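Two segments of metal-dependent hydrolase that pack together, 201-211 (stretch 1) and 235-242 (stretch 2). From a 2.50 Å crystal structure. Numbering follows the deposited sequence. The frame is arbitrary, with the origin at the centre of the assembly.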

ATOM      1  N   VAL A 201      -9.641   0.217  29.065  1.00 29.04           N
ATOM      2  CA  VAL A 201      -9.791   0.433  27.638  1.00 27.66           C
ATOM      3  C   VAL A 201     -11.219   0.319  27.125  1.00 27.42           C
ATOM      4  O   VAL A 201     -11.866  -0.716  27.262  1.00 27.75           O
ATOM      5  CB  VAL A 201      -8.905  -0.567  26.871  1.00 26.21           C
ATOM      6  CG1 VAL A 201      -9.075  -0.405  25.372  1.00 25.99           C
ATOM      7  CG2 VAL A 201      -7.462  -0.368  27.276  1.00 28.63           C
ATOM      8  N   ILE A 202     -11.706   1.398  26.531  1.00 27.78           N
ATOM      9  CA  ILE A 202     -13.042   1.407  25.945  1.00 26.57           C
ATOM     10  C   ILE A 202     -12.890   1.171  24.433  1.00 27.97           C
ATOM     11  O   ILE A 202     -12.259   1.975  23.738  1.00 29.15           O
ATOM     12  CB  ILE A 202     -13.737   2.775  26.137  1.00 26.76           C
ATOM     13  CG1 ILE A 202     -13.893   3.092  27.628  1.00 27.27           C
ATOM     14  CG2 ILE A 202     -15.094   2.772  25.435  1.00 24.08           C
ATOM     15  CD1 ILE A 202     -14.473   4.488  27.900  1.00 18.15           C
ATOM     16  N   ILE A 203     -13.440   0.070  23.931  1.00 27.02           N
ATOM     17  CA  ILE A 203     -13.387  -0.221  22.498  1.00 25.67           C
ATOM     18  C   ILE A 203     -14.746   0.214  21.924  1.00 26.98           C
ATOM     19  O   ILE A 203     -15.794  -0.297  22.315  1.00 27.18           O
ATOM     20  CB  ILE A 203     -13.113  -1.716  22.260  1.00 24.34           C
ATOM     21  CG1 ILE A 203     -11.719  -2.061  22.802  1.00 26.26           C
ATOM     22  CG2 ILE A 203     -13.188  -2.037  20.780  1.00 25.00           C
ATOM     23  CD1 ILE A 203     -11.360  -3.519  22.717  1.00 26.36           C
ATOM     24  N   PRO A 204     -14.738   1.173  20.989  1.00 26.76           N
ATOM     25  CA  PRO A 204     -15.945   1.715  20.355  1.00 28.07           C
ATOM     26  C   PRO A 204     -16.753   0.809  19.437  1.00 30.37           C
ATOM     27  O   PRO A 204     -16.275  -0.240  18.988  1.00 31.05           O
ATOM     28  CB  PRO A 204     -15.406   2.927  19.605  1.00 28.96           C
ATOM     29  CG  PRO A 204     -14.090   2.416  19.113  1.00 27.59           C
ATOM     30  CD  PRO A 204     -13.527   1.710  20.336  1.00 29.16           C
ATOM     31  N   HIS A 205     -17.986   1.244  19.176  1.00 29.48           N
ATOM     32  CA  HIS A 205     -18.913   0.561  18.277  1.00 27.32           C
ATOM     33  C   HIS A 205     -19.140  -0.920  18.572  1.00 28.53           C
ATOM     34  O   HIS A 205     -19.076  -1.766  17.674  1.00 25.70           O
ATOM     35  CB  HIS A 205     -18.436   0.738  16.831  1.00 27.46           C
ATOM     36  CG  HIS A 205     -18.181   2.165  16.454  1.00 29.51           C
ATOM     37  ND1 HIS A 205     -16.952   2.614  16.020  1.00 31.04           N
ATOM     38  CD2 HIS A 205     -18.994   3.249  16.461  1.00 29.13           C
ATOM     39  CE1 HIS A 205     -17.016   3.911  15.776  1.00 28.19           C
ATOM     40  NE2 HIS A 205     -18.244   4.322  16.037  1.00 30.25           N
ATOM     41  N   ALA A 206     -19.404  -1.229  19.837  1.00 28.73           N
ATOM     42  CA  ALA A 206     -19.670  -2.604  20.245  1.00 27.88           C
ATOM     43  C   ALA A 206     -18.597  -3.619  19.842  1.00 27.76           C
ATOM     44  O   ALA A 206     -18.906  -4.781  19.562  1.00 29.63           O
ATOM     45  CB  ALA A 206     -21.023  -3.035  19.707  1.00 23.33           C
ATOM     46  N   GLY A 207     -17.343  -3.181  19.805  1.00 26.98           N
ATOM     47  CA  GLY A 207     -16.254  -4.090  19.474  1.00 26.09           C
ATOM     48  C   GLY A 207     -16.009  -4.378  18.011  1.00 25.66           C
ATOM     49  O   GLY A 207     -15.268  -5.309  17.677  1.00 21.87           O
ATOM     50  N   ALA A 208     -16.621  -3.578  17.140  1.00 25.48           N
ATOM     51  CA  ALA A 208     -16.476  -3.747  15.700  1.00 25.51           C
ATOM     52  C   ALA A 208     -16.688  -5.213  15.318  1.00 25.62           C
ATOM     53  O   ALA A 208     -17.782  -5.739  15.503  1.00 31.41           O
ATOM     54  CB  ALA A 208     -15.102  -3.262  15.253  1.00 24.80           C
ATOM     55  N   PHE A 209     -15.650  -5.873  14.814  1.00 24.73           N
ATOM     56  CA  PHE A 209     -15.753  -7.276  14.401  1.00 24.67           C
ATOM     57  C   PHE A 209     -15.308  -8.288  15.453  1.00 26.48           C
ATOM     58  O   PHE A 209     -15.276  -9.495  15.176  1.00 28.07           O
ATOM     59  CB  PHE A 209     -14.927  -7.517  13.134  1.00 26.16           C
ATOM     60  CG  PHE A 209     -15.420  -6.766  11.926  1.00 29.31           C
ATOM     61  CD1 PHE A 209     -14.516  -6.282  10.988  1.00 22.74           C
ATOM     62  CD2 PHE A 209     -16.781  -6.527  11.740  1.00 30.04           C
ATOM     63  CE1 PHE A 209     -14.952  -5.565   9.884  1.00 28.03           C
ATOM     64  CE2 PHE A 209     -17.230  -5.810  10.636  1.00 31.28           C
ATOM     65  CZ  PHE A 209     -16.309  -5.324   9.703  1.00 26.73           C
ATOM     66  N   LEU A 210     -14.951  -7.821  16.646  1.00 26.10           N
ATOM     67  CA  LEU A 210     -14.508  -8.748  17.680  1.00 28.25           C
ATOM     68  C   LEU A 210     -15.535  -9.859  17.942  1.00 28.47           C
ATOM     69  O   LEU A 210     -15.165 -11.014  18.151  1.00 29.08           O
ATOM     70  CB  LEU A 210     -14.191  -7.993  18.976  1.00 28.87           C
ATOM     71  CG  LEU A 210     -13.092  -6.932  18.839  1.00 32.26           C
ATOM     72  CD1 LEU A 210     -12.638  -6.464  20.225  1.00 27.81           C
ATOM     73  CD2 LEU A 210     -11.918  -7.514  18.061  1.00 29.76           C
ATOM     74  N   GLY A 211     -16.820  -9.511  17.911  1.00 26.46           N
ATOM     75  CA  GLY A 211     -17.866 -10.491  18.136  1.00 26.90           C
ATOM     76  C   GLY A 211     -17.743 -11.721  17.253  1.00 28.44           C
ATOM     77  O   GLY A 211     -18.181 -12.805  17.631  1.00 28.94           O
ATOM     78  N   HIS A 235     -12.374  -8.092  30.468  1.00 35.39           N
ATOM     79  CA  HIS A 235     -11.575  -7.034  31.066  1.00 34.86           C
ATOM     80  C   HIS A 235     -11.758  -5.628  30.511  1.00 34.49           C
ATOM     81  O   HIS A 235     -11.703  -4.658  31.265  1.00 36.91           O
ATOM     82  CB  HIS A 235     -10.101  -7.432  30.980  1.00 37.39           C
ATOM     83  CG  HIS A 235      -9.168  -6.455  31.627  1.00 40.60           C
ATOM     84  ND1 HIS A 235      -8.229  -5.742  30.912  1.00 42.28           N
ATOM     85  CD2 HIS A 235      -8.993  -6.113  32.925  1.00 40.13           C
ATOM     86  CE1 HIS A 235      -7.511  -5.008  31.743  1.00 39.61           C
ATOM     87  NE2 HIS A 235      -7.953  -5.215  32.970  1.00 41.11           N
ATOM     88  N   VAL A 236     -11.964  -5.502  29.206  1.00 33.18           N
ATOM     89  CA  VAL A 236     -12.132  -4.184  28.613  1.00 29.92           C
ATOM     90  C   VAL A 236     -13.572  -3.691  28.646  1.00 30.44           C
ATOM     91  O   VAL A 236     -14.464  -4.367  29.155  1.00 31.35           O
ATOM     92  CB  VAL A 236     -11.652  -4.164  27.153  1.00 31.82           C
ATOM     93  CG1 VAL A 236     -10.255  -4.776  27.058  1.00 31.92           C
ATOM     94  CG2 VAL A 236     -12.633  -4.901  26.277  1.00 25.70           C
ATOM     95  N   TYR A 237     -13.781  -2.492  28.113  1.00 29.70           N
ATOM     96  CA  TYR A 237     -15.104  -1.891  28.049  1.00 30.37           C
ATOM     97  C   TYR A 237     -15.520  -1.699  26.594  1.00 30.45           C
ATOM     98  O   TYR A 237     -14.694  -1.793  25.680  1.00 31.91           O
ATOM     99  CB  TYR A 237     -15.111  -0.539  28.758  1.00 30.69           C
ATOM    100  CG  TYR A 237     -15.018  -0.637  30.255  1.00 33.41           C
ATOM    101  CD1 TYR A 237     -13.842  -1.068  30.877  1.00 35.36           C
ATOM    102  CD2 TYR A 237     -16.107  -0.301  31.057  1.00 34.49           C
ATOM    103  CE1 TYR A 237     -13.754  -1.159  32.265  1.00 34.14           C
ATOM    104  CE2 TYR A 237     -16.031  -0.389  32.444  1.00 37.70           C
ATOM    105  CZ  TYR A 237     -14.853  -0.817  33.041  1.00 39.70           C
ATOM    106  OH  TYR A 237     -14.783  -0.887  34.413  1.00 46.22           O
ATOM    107  N   PHE A 238     -16.800  -1.411  26.389  1.00 28.18           N
ATOM    108  CA  PHE A 238     -17.328  -1.204  25.050  1.00 26.82           C
ATOM    109  C   PHE A 238     -18.405  -0.137  25.054  1.00 27.37           C
ATOM    110  O   PHE A 238     -19.291  -0.158  25.911  1.00 26.86           O
ATOM    111  CB  PHE A 238     -17.974  -2.493  24.529  1.00 25.52           C
ATOM    112  CG  PHE A 238     -17.039  -3.662  24.444  1.00 26.27           C
ATOM    113  CD1 PHE A 238     -16.195  -3.819  23.347  1.00 24.66           C
ATOM    114  CD2 PHE A 238     -16.996  -4.604  25.468  1.00 26.11           C
ATOM    115  CE1 PHE A 238     -15.320  -4.901  23.272  1.00 22.27           C
ATOM    116  CE2 PHE A 238     -16.129  -5.684  25.407  1.00 24.67           C
ATOM    117  CZ  PHE A 238     -15.287  -5.836  24.308  1.00 25.18           C
ATOM    118  N   ASP A 239     -18.343   0.810  24.123  1.00 27.70           N
ATOM    119  CA  ASP A 239     -19.425   1.778  24.045  1.00 27.91           C
ATOM    120  C   ASP A 239     -20.345   1.120  23.012  1.00 29.54           C
ATOM    121  O   ASP A 239     -19.946   0.140  22.383  1.00 29.49           O
ATOM    122  CB  ASP A 239     -18.915   3.165  23.622  1.00 29.86           C
ATOM    123  CG  ASP A 239     -18.645   3.295  22.135  1.00 33.58           C
ATOM    124  OD1 ASP A 239     -17.736   4.084  21.793  1.00 29.77           O
ATOM    125  OD2 ASP A 239     -19.333   2.659  21.311  1.00 35.31           O
ATOM    126  N   VAL A 240     -21.568   1.601  22.843  1.00 29.93           N
ATOM    127  CA  VAL A 240     -22.458   0.961  21.879  1.00 29.65           C
ATOM    128  C   VAL A 240     -23.027   1.905  20.832  1.00 30.56           C
ATOM    129  O   VAL A 240     -24.220   1.858  20.516  1.00 31.55           O
ATOM    130  CB  VAL A 240     -23.642   0.238  22.584  1.00 30.83           C
ATOM    131  CG1 VAL A 240     -23.115  -0.853  23.494  1.00 31.57           C
ATOM    132  CG2 VAL A 240     -24.482   1.234  23.368  1.00 26.30           C
ATOM    133  N   ALA A 241     -22.176   2.773  20.297  1.00 29.17           N
ATOM    134  CA  ALA A 241     -22.609   3.694  19.259  1.00 28.40           C
ATOM    135  C   ALA A 241     -22.750   2.897  17.953  1.00 28.74           C
ATOM    136  O   ALA A 241     -22.116   1.853  17.787  1.00 31.41           O
ATOM    137  CB  ALA A 241     -21.582   4.814  19.093  1.00 25.49           C
ATOM    138  N   GLY A 242     -23.587   3.376  17.035  1.00 29.84           N
ATOM    139  CA  GLY A 242     -23.754   2.685  15.765  1.00 28.52           C
ATOM    140  C   GLY A 242     -24.944   1.748  15.689  1.00 29.69           C
ATOM    141  O   GLY A 242     -25.780   1.706  16.595  1.00 30.31           O
TER
HETATM  142  O   HOH W   1      -9.417  -2.432  30.196  1.00 60.29           O
HETATM  143  O   HOH W   2     -21.576  -0.235  15.787  1.00 36.20           O

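Backbone hydrogen bonds between two parallel strands, 201-203 and 237-239, form the spine of this contact. Tyr 237 N donates to Val 201 O at 2.7 Å with an N-H...O angle of 164°, and Ile 203 N donates to Tyr 237 O at 2.8 Å and 178°. Tyr 237 thus uses both its amide and its carbonyl to reach the residues flanking Ile 202, the alternation expected of a parallel bridge; the Ile 202 and Tyr 237 CA atoms lie 4.4 Å apart. The next link in the ladder, Asp 239 N to Ile 203 O, is weak, at 3.3 Å and 148°. The same carbonyl also receives a CA-H...O contact, with Phe 238 CA 3.3 Å from Ile 203 O.

At the end of strand 237-239, Asp 239 adds side-chain and backbone links. His 205 N donates to Asp 239 OD2 at 2.9 Å, and Ala 241 N donates to that same oxygen at 3.0 Å and 175°, so one carboxylate oxygen ties together the two backbones. The CA-to-CB bond of Asp 239 points sideways, but a p rotamer (chi1 78°) brings the carboxylate close to the other stretch. This buried acid is well satisfied, since OD1 is hydrogen-bonded elsewhere in the structure. Its backbone contributes too: Ala 206 N donates to Asp 239 O at 2.9 Å. Positive phi angles at His 205 and Ala 206 (53° and 54°) accompany the turn of the loop that presents these successive amides. Alongside, His 205 CA makes a CA-H...O contact with Ala 241 O at 3.5 Å, and a water donates to Ala 241 O (2.9 Å from its oxygen) and weakly to His 205 O (3.5 Å).

Side chains pack on both faces of the sheet. On one, Ile 202 CG1 lies 4.0 Å from Tyr 237 CB; the tyrosine is partly exposed and its end leads away, so its aliphatic base meets the isoleucine. On the other, Ile 203 CB lies 3.9 Å from Phe 238 CD1, while Ile 203 CD1 reaches Val 236 CG2 at 4.0 Å. Ile 202, Ile 203 and Phe 238 suit their buried strand positions, filling space with side chains that have no polar groups to satisfy.

The Phe 238 ring extends this packing to the loop and helix. Leu 210 CD1 meets its edge, 4.3 Å from Phe 238 CE1, and Gly 207 N is 3.8 Å from Phe 238 CD1. Glycine fits here: an ideal CB would sit a tight 3.4 Å from Phe 238 CE1 and jam against the preceding carbonyl oxygen. Altogether 568 Å² is buried, summed over both sides.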